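Local coordinates for sugar-binding transport ATP-binding protein (Pyrococcus horikoshii, PDB 1V43) that probably binds and hydrolyses ATP as the nucleotide-binding subunit of an archaeal ABC transporter for sugar uptake, at residues N103-L108 with K120-A125; E127-E132 with A151-I156. All blocks are in the same frame, centred on the assembly; numbering follows the deposited sequence.

Contact 1: N103-L108 with K120-A125; sequences NIAFPL and KRVRWA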
loop_
_atom_site.group_PDB
_atom_site.type_symbol
_atom_site.label_atom_id
_atom_site.label_comp_id
_atom_site.label_asym_id
_atom_site.label_seq_id
_atom_site.Cartn_x
_atom_site.Cartn_y
_atom_site.Cartn_z
ATOM N N ASN A 103 -0.930 -1.484 33.944
ATOM C CA ASN A 103 -1.427 -2.157 32.758
ATOM C C ASN A 103 -0.586 -3.425 32.560
ATOM O O ASN A 103 -1.115 -4.536 32.506
ATOM C CB ASN A 103 -1.296 -1.234 31.547
ATOM C CG ASN A 103 -1.932 -1.814 30.299
ATOM O OD1 ASN A 103 -1.570 -2.904 29.854
ATOM N ND2 ASN A 103 -2.882 -1.087 29.725
ATOM N N ILE A 104 0.732 -3.258 32.492
ATOM C CA ILE A 104 1.627 -4.396 32.294
ATOM C C ILE A 104 1.593 -5.368 33.471
ATOM O O ILE A 104 1.852 -6.569 33.315
ATOM C CB ILE A 104 3.085 -3.929 32.079
ATOM C CG1 ILE A 104 3.151 -2.992 30.874
ATOM C CG2 ILE A 104 4.002 -5.139 31.868
ATOM C CD1 ILE A 104 4.527 -2.376 30.622
ATOM N N ALA A 105 1.271 -4.844 34.650
ATOM C CA ALA A 105 1.227 -5.661 35.857
ATOM C C ALA A 105 -0.049 -6.488 35.975
ATOM O O ALA A 105 -0.014 -7.596 36.501
ATOM C CB ALA A 105 1.376 -4.772 37.092
ATOM N N PHE A 106 -1.163 -5.942 35.487
ATOM C CA PHE A 106 -2.470 -6.606 35.559
ATOM C C PHE A 106 -2.409 -8.127 35.372
ATOM O O PHE A 106 -2.846 -8.877 36.242
ATOM C CB PHE A 106 -3.430 -5.984 34.537
ATOM C CG PHE A 106 -4.879 -6.283 34.801
ATOM C CD1 PHE A 106 -5.488 -5.853 35.977
ATOM C CD2 PHE A 106 -5.642 -6.972 33.866
ATOM C CE1 PHE A 106 -6.839 -6.104 36.220
ATOM C CE2 PHE A 106 -6.997 -7.229 34.098
ATOM C CZ PHE A 106 -7.595 -6.794 35.276
ATOM N N PRO A 107 -1.865 -8.603 34.237
ATOM C CA PRO A 107 -1.774 -10.045 33.994
ATOM C C PRO A 107 -1.016 -10.856 35.049
ATOM O O PRO A 107 -0.798 -12.053 34.869
ATOM C CB PRO A 107 -1.100 -10.114 32.627
ATOM C CG PRO A 107 -1.631 -8.909 31.944
ATOM C CD PRO A 107 -1.498 -7.857 33.019
ATOM N N LEU A 108 -0.609 -10.223 36.145
ATOM C CA LEU A 108 0.122 -10.941 37.190
ATOM C C LEU A 108 -0.541 -10.801 38.561
ATOM O O LEU A 108 -1.545 -10.101 38.713
ATOM C CB LEU A 108 1.573 -10.440 37.259
ATOM C CG LEU A 108 2.613 -10.959 36.256
ATOM C CD1 LEU A 108 2.079 -10.901 34.843
ATOM C CD2 LEU A 108 3.882 -10.126 36.377
ATOM N N LYS A 120 9.984 -6.988 39.090
ATOM C CA LYS A 120 11.137 -7.376 38.285
ATOM C C LYS A 120 10.745 -7.592 36.817
ATOM O O LYS A 120 11.435 -7.123 35.913
ATOM C CB LYS A 120 11.769 -8.666 38.814
ATOM C CG LYS A 120 12.968 -9.112 37.987
ATOM C CD LYS A 120 13.490 -10.473 38.398
ATOM C CE LYS A 120 14.779 -10.807 37.650
ATOM N NZ LYS A 120 14.613 -10.798 36.168
ATOM N N ARG A 121 9.639 -8.303 36.595
ATOM C CA ARG A 121 9.144 -8.595 35.247
ATOM C C ARG A 121 8.692 -7.336 34.503
ATOM O O ARG A 121 9.030 -7.153 33.324
ATOM C CB ARG A 121 7.975 -9.582 35.321
ATOM C CG ARG A 121 8.317 -10.892 35.997
ATOM C CD ARG A 121 7.053 -11.638 36.398
ATOM N NE ARG A 121 6.591 -12.570 35.374
ATOM C CZ ARG A 121 7.238 -13.682 35.035
ATOM N NH1 ARG A 121 8.377 -14.002 35.640
ATOM N NH2 ARG A 121 6.743 -14.478 34.096
ATOM N N VAL A 122 7.918 -6.482 35.181
ATOM C CA VAL A 122 7.445 -5.236 34.572
ATOM C C VAL A 122 8.640 -4.412 34.095
ATOM O O VAL A 122 8.645 -3.937 32.968
ATOM C CB VAL A 122 6.577 -4.399 35.561
ATOM C CG1 VAL A 122 6.264 -3.025 34.974
ATOM C CG2 VAL A 122 5.274 -5.115 35.823
ATOM N N ARG A 123 9.660 -4.277 34.940
ATOM C CA ARG A 123 10.874 -3.536 34.591
ATOM C C ARG A 123 11.531 -4.171 33.362
ATOM O O ARG A 123 11.926 -3.476 32.419
ATOM C CB ARG A 123 11.871 -3.547 35.760
ATOM C CG ARG A 123 11.522 -2.606 36.926
ATOM C CD ARG A 123 12.437 -2.840 38.147
ATOM N NE ARG A 123 12.197 -1.881 39.225
ATOM C CZ ARG A 123 12.926 -0.786 39.441
ATOM N NH1 ARG A 123 13.957 -0.501 38.659
ATOM N NH2 ARG A 123 12.619 0.032 40.436
ATOM N N TRP A 124 11.644 -5.498 33.380
ATOM C CA TRP A 124 12.252 -6.246 32.275
ATOM C C TRP A 124 11.478 -6.020 30.962
ATOM O O TRP A 124 12.063 -5.673 29.942
ATOM C CB TRP A 124 12.280 -7.736 32.641
ATOM C CG TRP A 124 12.548 -8.697 31.495
ATOM C CD1 TRP A 124 13.763 -9.012 30.943
ATOM C CD2 TRP A 124 11.578 -9.505 30.815
ATOM N NE1 TRP A 124 13.606 -9.973 29.963
ATOM C CE2 TRP A 124 12.279 -10.294 29.865
ATOM C CE3 TRP A 124 10.184 -9.644 30.917
ATOM C CZ2 TRP A 124 11.630 -11.210 29.023
ATOM C CZ3 TRP A 124 9.538 -10.557 30.074
ATOM C CH2 TRP A 124 10.266 -11.328 29.143
ATOM N N ALA A 125 10.161 -6.191 31.004
ATOM C CA ALA A 125 9.336 -6.009 29.818
ATOM C C ALA A 125 9.371 -4.564 29.344
ATOM O O ALA A 125 9.485 -4.301 28.153
ATOM C CB ALA A 125 7.884 -6.430 30.107
#

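Contact 2: E127-E132 with A151-I156; sequences ELLQIE and AVARAI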
loop_
_atom_site.group_PDB
_atom_site.type_symbol
_atom_site.label_atom_id
_atom_site.label_comp_id
_atom_site.label_asym_id
_atom_site.label_seq_id
_atom_site.Cartn_x
_atom_site.Cartn_y
_atom_site.Cartn_z
ATOM N N GLU A 127 11.695 -2.373 29.769
ATOM C CA GLU A 127 12.985 -2.060 29.174
ATOM C C GLU A 127 13.035 -2.628 27.748
ATOM O O GLU A 127 13.503 -1.958 26.823
ATOM C CB GLU A 127 14.117 -2.634 30.039
ATOM C CG GLU A 127 15.541 -2.266 29.594
ATOM C CD GLU A 127 15.954 -2.935 28.273
ATOM O OE1 GLU A 127 15.664 -4.143 28.093
ATOM O OE2 GLU A 127 16.583 -2.260 27.425
ATOM N N LEU A 128 12.532 -3.850 27.575
ATOM C CA LEU A 128 12.512 -4.512 26.274
ATOM C C LEU A 128 11.719 -3.734 25.236
ATOM O O LEU A 128 12.068 -3.735 24.065
ATOM C CB LEU A 128 11.941 -5.929 26.395
ATOM C CG LEU A 128 12.948 -6.944 26.928
ATOM C CD1 LEU A 128 12.271 -8.256 27.228
ATOM C CD2 LEU A 128 14.049 -7.125 25.907
ATOM N N LEU A 129 10.649 -3.073 25.667
ATOM C CA LEU A 129 9.840 -2.284 24.752
ATOM C C LEU A 129 10.268 -0.805 24.735
ATOM O O LEU A 129 9.671 0.015 24.041
ATOM C CB LEU A 129 8.366 -2.409 25.138
ATOM C CG LEU A 129 7.536 -3.593 24.602
ATOM C CD1 LEU A 129 7.441 -3.477 23.090
ATOM C CD2 LEU A 129 8.147 -4.934 25.020
ATOM N N GLN A 130 11.308 -0.473 25.497
ATOM C CA GLN A 130 11.800 0.899 25.582
ATOM C C GLN A 130 10.712 1.859 26.053
ATOM O O GLN A 130 10.560 2.960 25.527
ATOM C CB GLN A 130 12.351 1.354 24.221
ATOM C CG GLN A 130 13.673 0.698 23.848
ATOM C CD GLN A 130 13.792 0.443 22.354
ATOM O OE1 GLN A 130 12.982 -0.287 21.770
ATOM N NE2 GLN A 130 14.804 1.042 21.724
ATOM N N ILE A 131 9.938 1.432 27.040
ATOM C CA ILE A 131 8.892 2.290 27.578
ATOM C C ILE A 131 9.079 2.494 29.081
ATOM O O ILE A 131 8.142 2.885 29.765
ATOM C CB ILE A 131 7.486 1.695 27.327
ATOM C CG1 ILE A 131 7.460 0.231 27.771
ATOM C CG2 ILE A 131 7.100 1.834 25.848
ATOM C CD1 ILE A 131 6.072 -0.359 27.855
ATOM N N GLU A 132 10.280 2.235 29.599
ATOM C CA GLU A 132 10.530 2.388 31.042
ATOM C C GLU A 132 10.185 3.773 31.573
ATOM O O GLU A 132 9.816 3.911 32.734
ATOM C CB GLU A 132 11.994 2.116 31.410
ATOM C CG GLU A 132 12.719 1.122 30.535
ATOM C CD GLU A 132 13.548 1.799 29.444
ATOM O OE1 GLU A 132 12.973 2.336 28.461
ATOM O OE2 GLU A 132 14.788 1.799 29.588
ATOM N N ALA A 151 0.980 -2.601 24.989
ATOM C CA ALA A 151 0.217 -3.825 24.769
ATOM C C ALA A 151 1.156 -5.016 24.590
ATOM O O ALA A 151 0.894 -6.110 25.096
ATOM C CB ALA A 151 -0.688 -3.669 23.524
ATOM N N VAL A 152 2.254 -4.806 23.868
ATOM C CA VAL A 152 3.210 -5.891 23.646
ATOM C C VAL A 152 3.932 -6.268 24.930
ATOM O O VAL A 152 4.115 -7.450 25.201
ATOM C CB VAL A 152 4.266 -5.526 22.593
ATOM C CG1 VAL A 152 5.256 -6.667 22.448
ATOM C CG2 VAL A 152 3.598 -5.225 21.264
ATOM N N ALA A 153 4.337 -5.268 25.719
ATOM C CA ALA A 153 5.035 -5.537 26.974
ATOM C C ALA A 153 4.134 -6.380 27.864
ATOM O O ALA A 153 4.598 -7.291 28.551
ATOM C CB ALA A 153 5.415 -4.221 27.693
ATOM N N ARG A 154 2.841 -6.079 27.846
ATOM C CA ARG A 154 1.890 -6.832 28.660
ATOM C C ARG A 154 1.787 -8.273 28.178
ATOM O O ARG A 154 1.683 -9.198 28.981
ATOM C CB ARG A 154 0.509 -6.184 28.617
ATOM C CG ARG A 154 -0.519 -6.927 29.463
ATOM C CD ARG A 154 -1.820 -6.150 29.535
ATOM N NE ARG A 154 -2.326 -5.837 28.204
ATOM C CZ ARG A 154 -3.315 -4.981 27.955
ATOM N NH1 ARG A 154 -3.916 -4.341 28.953
ATOM N NH2 ARG A 154 -3.699 -4.768 26.701
ATOM N N ALA A 155 1.815 -8.460 26.860
ATOM C CA ALA A 155 1.737 -9.811 26.309
ATOM C C ALA A 155 2.979 -10.610 26.686
ATOM O O ALA A 155 2.878 -11.782 27.041
ATOM C CB ALA A 155 1.569 -9.766 24.777
ATOM N N ILE A 156 4.157 -9.989 26.643
ATOM C CA ILE A 156 5.356 -10.752 26.980
ATOM C C ILE A 156 5.702 -10.814 28.459
ATOM O O ILE A 156 6.551 -11.616 28.855
ATOM C CB ILE A 156 6.613 -10.243 26.227
ATOM C CG1 ILE A 156 7.206 -9.005 26.923
ATOM C CG2 ILE A 156 6.247 -9.937 24.794
ATOM C CD1 ILE A 156 8.538 -8.564 26.338
#

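Contact 1: N103-L108 with K120-A125
V122 turns one methyl, CG2, onto I104 and A105, joining helix 115-128 to helix 100-105. With CG1 anti to its own backbone N (chi1 172°), V122 leaves CG2 beside that N, where it faces helix 100-105. V122 CG2 lies 4.1 Å from A105 CB. The same V122 CG2 is 4.2 Å from I104 CG2. The I104 methyl is the branch anti to its backbone N; CG1 takes the place beside that N (chi1 -58°). I104 CG2 also reaches the next turn of helix 115-128, at 4.5 Å from A125 CB.

A type I turn from A105 to L108 brings L108 against R121. The two side chains cross obliquely: L108 CD2 touches the aliphatic shaft at R121 CD (3.5 Å) and lies at the edge of the guanidinium, near its plane. The far end of the arginine forms a salt bridge from NH1 to E159. V157 and I118 add further apolar cover around L108. This is helix packing consistent with the helical subdomain of ABC ATPases, away from the ATP-binding residues. Its chemistry is graded, methyl against methyl among the buried I104, A105, V122 and A125, and methyl against arginine shaft at the partly exposed L108 and R121, which implies cohesion by van der Waals fit, with the arginine charge paired elsewhere.

Contact 2: E127-E132 with A151-I156
L129 meets V152, A153 and I156 of helix 147-156, and its side-chain contacts are apolar. L129 CD1 packs against V152 CB at 3.8 Å, the two side chains crossing at about a right angle. L129 CD2 rests on A153 CA at 3.7 Å. Tip to tip, L129 CD2 also meets I156 CD1 at 3.9 Å. I156 holds its CG1 in the crowded position between backbone N and carbonyl carbon (chi1 81°), and I156 CD1 reaches L128 CD1 as well, at 3.8 Å. Further along the chain I131 CD1 adds a contact with A153 CB, 3.9 Å away.

The polar interactions belong to the backbone and its surroundings. Q130, with positive phi (58°), is the first residue to leave helical geometry, in a Schellman motif; Q130 N bonds to E127 O at 3.0 Å. The carbonyl oxygens of L129 and Q130 accept hydrogen bonds from the guanidinium of R149, which belongs to the facing helix. Such packing is consistent with the helical subdomain of ABC ATPases, away from the ATP-binding residues. Methyl groups supply the close fit while R149 binds the two carbonyls, so that apolar and polar chemistry hold the same two elements together.

Both contacts lie in the ATP-binding cassette, and their centres are about 8 Å apart. They come in series along the chain: contact 1 joins helix 100-105 to the middle of helix 115-128, and contact 2 joins the end of that helix to helix 147-156, which follows the LSGGQ signature motif of the family. Helix 115-128 is thus common to both. They also touch directly, W124 CZ3 lying 3.4 Å from I156 O, and the three helices pack on one another. This matches the helical subdomain of ABC ATPases. Neither contact is near the ATP-binding residues; contact 1 packs helix 100-105 on helix 115-128, and contact 2 packs the end of the latter on the helix after the signature motif.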